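Local coordinates for putative transcription regulator (PDB 3COL), which probably binds DNA through an N-terminal helix-turn-helix domain as a regulator of transcription of the TetR family, at residues R90-Q95 / G157-T162. Residues are numbered along the deposited sequence; the frame is centred on the assembly and turned at random.
Sequences RLYVQQ and GVVFST
Val93 and Val159 mark the point where helices 85-102 and 152-171 come side by side, the segment axes running roughly parallel at -27° and 10.8 Å apart at their closest, with the two CA atoms 6.8 Å from each other. Val159 points at the opposing helix and places one methyl against each of two neighbours: its CG2 meets Val93 CG2 at 4.0 Å, while its CG1 lies 4.4 Å from Tyr92 CE2, obliquely to the ring. With CG anti to the backbone N (chi1 173°), the far end of the Tyr92 side chain comes up to Phe160, and the two side chains cross at about a right angle. The Tyr92 hydroxyl lies in the plane of the Phe160 ring, at its edge, with Tyr92 OH 3.0 Å from Phe160 CE2, so the phenol oxygen faces aromatic C-H groups. Leu70, Leu78 and Met156 also touch Tyr92, whereas Ile163 continues the apolar surface along Val93. Val158, the residue just before Val159, packs on Val158 of the second subunit. The contact thus joins helix 85-102 to helix 152-171, which also contacts the second subunit, an arrangement consistent with the all-helical C-terminal regulatory domain of TetR-family regulators.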
ATOM      1  N   ARG A  90      -3.404  -8.686 -18.998  0.50 11.67           N
ATOM      2  CA  ARG A  90      -2.170  -8.018 -19.363  0.50 12.12           C
ATOM      3  C   ARG A  90      -2.414  -6.565 -19.793  0.50 11.81           C
ATOM      4  O   ARG A  90      -1.693  -5.656 -19.363  0.50 11.72           O
ATOM      5  CB  ARG A  90      -1.409  -8.801 -20.444  0.50 11.80           C
ATOM      6  CG  ARG A  90       0.035  -8.309 -20.648  0.50 12.86           C
ATOM      7  CD  ARG A  90       0.755  -9.055 -21.773  0.50 12.32           C
ATOM      8  NE  ARG A  90       0.213  -8.674 -23.083  0.50 15.76           N
ATOM      9  CZ  ARG A  90      -0.632  -9.422 -23.799  0.50 14.03           C
ATOM     10  NH1 ARG A  90      -1.028 -10.589 -23.341  0.50 13.10           N
ATOM     11  NH2 ARG A  90      -1.068  -9.001 -24.978  0.50 14.64           N
ATOM     12  N   LEU A  91      -3.432  -6.362 -20.633  1.00 12.28           N
ATOM     13  CA  LEU A  91      -3.863  -5.023 -21.066  1.00 11.40           C
ATOM     14  C   LEU A  91      -4.216  -4.164 -19.867  1.00 11.35           C
ATOM     15  O   LEU A  91      -3.857  -2.985 -19.811  1.00  9.84           O
ATOM     16  CB  LEU A  91      -5.093  -5.114 -21.979  1.00 11.32           C
ATOM     17  CG  LEU A  91      -4.928  -5.807 -23.349  1.00 14.14           C
ATOM     18  CD1 LEU A  91      -6.308  -5.838 -24.073  1.00 16.63           C
ATOM     19  CD2 LEU A  91      -3.827  -5.158 -24.212  1.00 14.69           C
ATOM     20  N   TYR A  92      -4.943  -4.757 -18.918  1.00 11.46           N
ATOM     21  CA  TYR A  92      -5.311  -4.014 -17.709  1.00 12.99           C
ATOM     22  C   TYR A  92      -4.101  -3.565 -16.893  1.00 11.55           C
ATOM     23  O   TYR A  92      -3.982  -2.404 -16.533  1.00 11.94           O
ATOM     24  CB  TYR A  92      -6.285  -4.831 -16.843  1.00 14.24           C
ATOM     25  CG  TYR A  92      -6.564  -4.190 -15.507  1.00 16.50           C
ATOM     26  CD1 TYR A  92      -7.152  -2.934 -15.424  1.00 14.62           C
ATOM     27  CD2 TYR A  92      -6.196  -4.826 -14.338  1.00 16.55           C
ATOM     28  CE1 TYR A  92      -7.384  -2.344 -14.184  1.00 19.29           C
ATOM     29  CE2 TYR A  92      -6.407  -4.246 -13.118  1.00 19.87           C
ATOM     30  CZ  TYR A  92      -6.995  -3.008 -13.052  1.00 18.16           C
ATOM     31  OH  TYR A  92      -7.224  -2.453 -11.811  1.00 22.99           O
ATOM     32  N   VAL A  93      -3.223  -4.504 -16.565  1.00 12.08           N
ATOM     33  CA  VAL A  93      -2.100  -4.208 -15.728  1.00 10.84           C
ATOM     34  C   VAL A  93      -1.149  -3.250 -16.453  1.00 10.50           C
ATOM     35  O   VAL A  93      -0.540  -2.395 -15.829  1.00 10.29           O
ATOM     36  CB  VAL A  93      -1.368  -5.501 -15.278  1.00 11.89           C
ATOM     37  CG1 VAL A  93      -0.179  -5.154 -14.373  1.00  9.92           C
ATOM     38  CG2 VAL A  93      -2.346  -6.426 -14.527  1.00 11.90           C
ATOM     39  N   GLN A  94      -1.014  -3.396 -17.764  1.00 10.36           N
ATOM     40  CA  GLN A  94      -0.144  -2.485 -18.502  1.00 11.51           C
ATOM     41  C   GLN A  94      -0.662  -1.031 -18.471  1.00 11.69           C
ATOM     42  O   GLN A  94       0.126  -0.086 -18.330  1.00 11.78           O
ATOM     43  CB  GLN A  94       0.087  -2.981 -19.921  1.00 12.25           C
ATOM     44  CG  GLN A  94       0.756  -1.978 -20.828  1.00 15.44           C
ATOM     45  CD  GLN A  94       1.646  -2.670 -21.779  1.00 23.69           C
ATOM     46  OE1 GLN A  94       1.232  -3.612 -22.472  1.00 27.24           O
ATOM     47  NE2 GLN A  94       2.904  -2.253 -21.806  1.00 27.47           N
ATOM     48  N   GLN A  95      -1.973  -0.857 -18.596  1.00 12.15           N
ATOM     49  CA  GLN A  95      -2.596   0.467 -18.401  1.00 13.46           C
ATOM     50  C   GLN A  95      -2.382   1.055 -16.980  1.00 12.50           C
ATOM     51  O   GLN A  95      -1.980   2.211 -16.835  1.00 13.37           O
ATOM     52  CB  GLN A  95      -4.094   0.403 -18.752  1.00 13.91           C
ATOM     53  CG  GLN A  95      -4.849   1.745 -18.664  1.00 17.06           C
ATOM     54  CD  GLN A  95      -4.129   2.917 -19.359  1.00 21.66           C
ATOM     55  OE1 GLN A  95      -3.513   2.763 -20.424  1.00 20.76           O
ATOM     56  NE2 GLN A  95      -4.224   4.103 -18.752  1.00 23.22           N
ATOM     57  N   GLY A 157      -4.659  -6.226  -5.175  1.00  4.78           N
ATOM     58  CA  GLY A 157      -3.615  -5.767  -4.234  1.00  4.38           C
ATOM     59  C   GLY A 157      -2.204  -5.918  -4.776  1.00  4.74           C
ATOM     60  O   GLY A 157      -1.399  -4.978  -4.683  1.00  5.66           O
ATOM     61  N   VAL A 158      -1.888  -7.078  -5.351  1.00  4.95           N
ATOM     62  CA  VAL A 158      -0.567  -7.301  -5.923  1.00  5.42           C
ATOM     63  C   VAL A 158      -0.273  -6.381  -7.132  1.00  6.21           C
ATOM     64  O   VAL A 158       0.849  -5.853  -7.255  1.00  6.65           O
ATOM     65  CB  VAL A 158      -0.280  -8.817  -6.238  1.00  6.80           C
ATOM     66  CG1 VAL A 158      -1.166  -9.361  -7.380  1.00  6.66           C
ATOM     67  CG2 VAL A 158       1.170  -8.979  -6.645  1.00  7.01           C
ATOM     68  N   VAL A 159      -1.276  -6.189  -8.001  1.00  5.42           N
ATOM     69  CA  VAL A 159      -1.206  -5.262  -9.108  1.00  5.04           C
ATOM     70  C   VAL A 159      -0.918  -3.851  -8.611  1.00  4.99           C
ATOM     71  O   VAL A 159       0.036  -3.196  -9.044  1.00  5.17           O
ATOM     72  CB  VAL A 159      -2.533  -5.266  -9.913  1.00  5.13           C
ATOM     73  CG1 VAL A 159      -2.553  -4.110 -11.024  1.00  5.74           C
ATOM     74  CG2 VAL A 159      -2.724  -6.598 -10.563  1.00  4.94           C
ATOM     75  N   PHE A 160      -1.758  -3.352  -7.731  1.00  3.59           N
ATOM     76  CA  PHE A 160      -1.627  -1.971  -7.324  1.00  4.06           C
ATOM     77  C   PHE A 160      -0.442  -1.700  -6.436  1.00  4.12           C
ATOM     78  O   PHE A 160       0.243  -0.669  -6.602  1.00  3.13           O
ATOM     79  CB  PHE A 160      -2.953  -1.452  -6.728  1.00  4.70           C
ATOM     80  CG  PHE A 160      -3.924  -1.062  -7.797  1.00  8.26           C
ATOM     81  CD1 PHE A 160      -4.085   0.265  -8.148  1.00  7.48           C
ATOM     82  CD2 PHE A 160      -4.618  -2.047  -8.524  1.00 10.13           C
ATOM     83  CE1 PHE A 160      -4.959   0.612  -9.168  1.00  9.89           C
ATOM     84  CE2 PHE A 160      -5.467  -1.711  -9.531  1.00  8.05           C
ATOM     85  CZ  PHE A 160      -5.639  -0.382  -9.872  1.00  8.06           C
ATOM     86  N   SER A 161      -0.183  -2.609  -5.492  0.50  4.20           N
ATOM     87  CA  SER A 161       0.929  -2.405  -4.539  0.50  4.23           C
ATOM     88  C   SER A 161       2.299  -2.429  -5.205  0.50  4.00           C
ATOM     89  O   SER A 161       3.141  -1.584  -4.918  0.50  4.10           O
ATOM     90  CB  SER A 161       0.868  -3.403  -3.392  0.50  4.56           C
ATOM     91  OG  SER A 161       2.050  -3.347  -2.623  0.50  6.82           O
ATOM     92  N   THR A 162       2.495  -3.375  -6.118  1.00  4.09           N
ATOM     93  CA  THR A 162       3.753  -3.516  -6.892  1.00  4.04           C
ATOM     94  C   THR A 162       3.995  -2.288  -7.791  1.00  3.35           C
ATOM     95  O   THR A 162       5.091  -1.760  -7.805  1.00  2.00           O
ATOM     96  CB  THR A 162       3.757  -4.796  -7.767  1.00  3.81           C
ATOM     97  OG1 THR A 162       3.575  -5.936  -6.911  1.00  4.71           O
ATOM     98  CG2 THR A 162       5.072  -4.974  -8.567  1.00  2.80           C
TER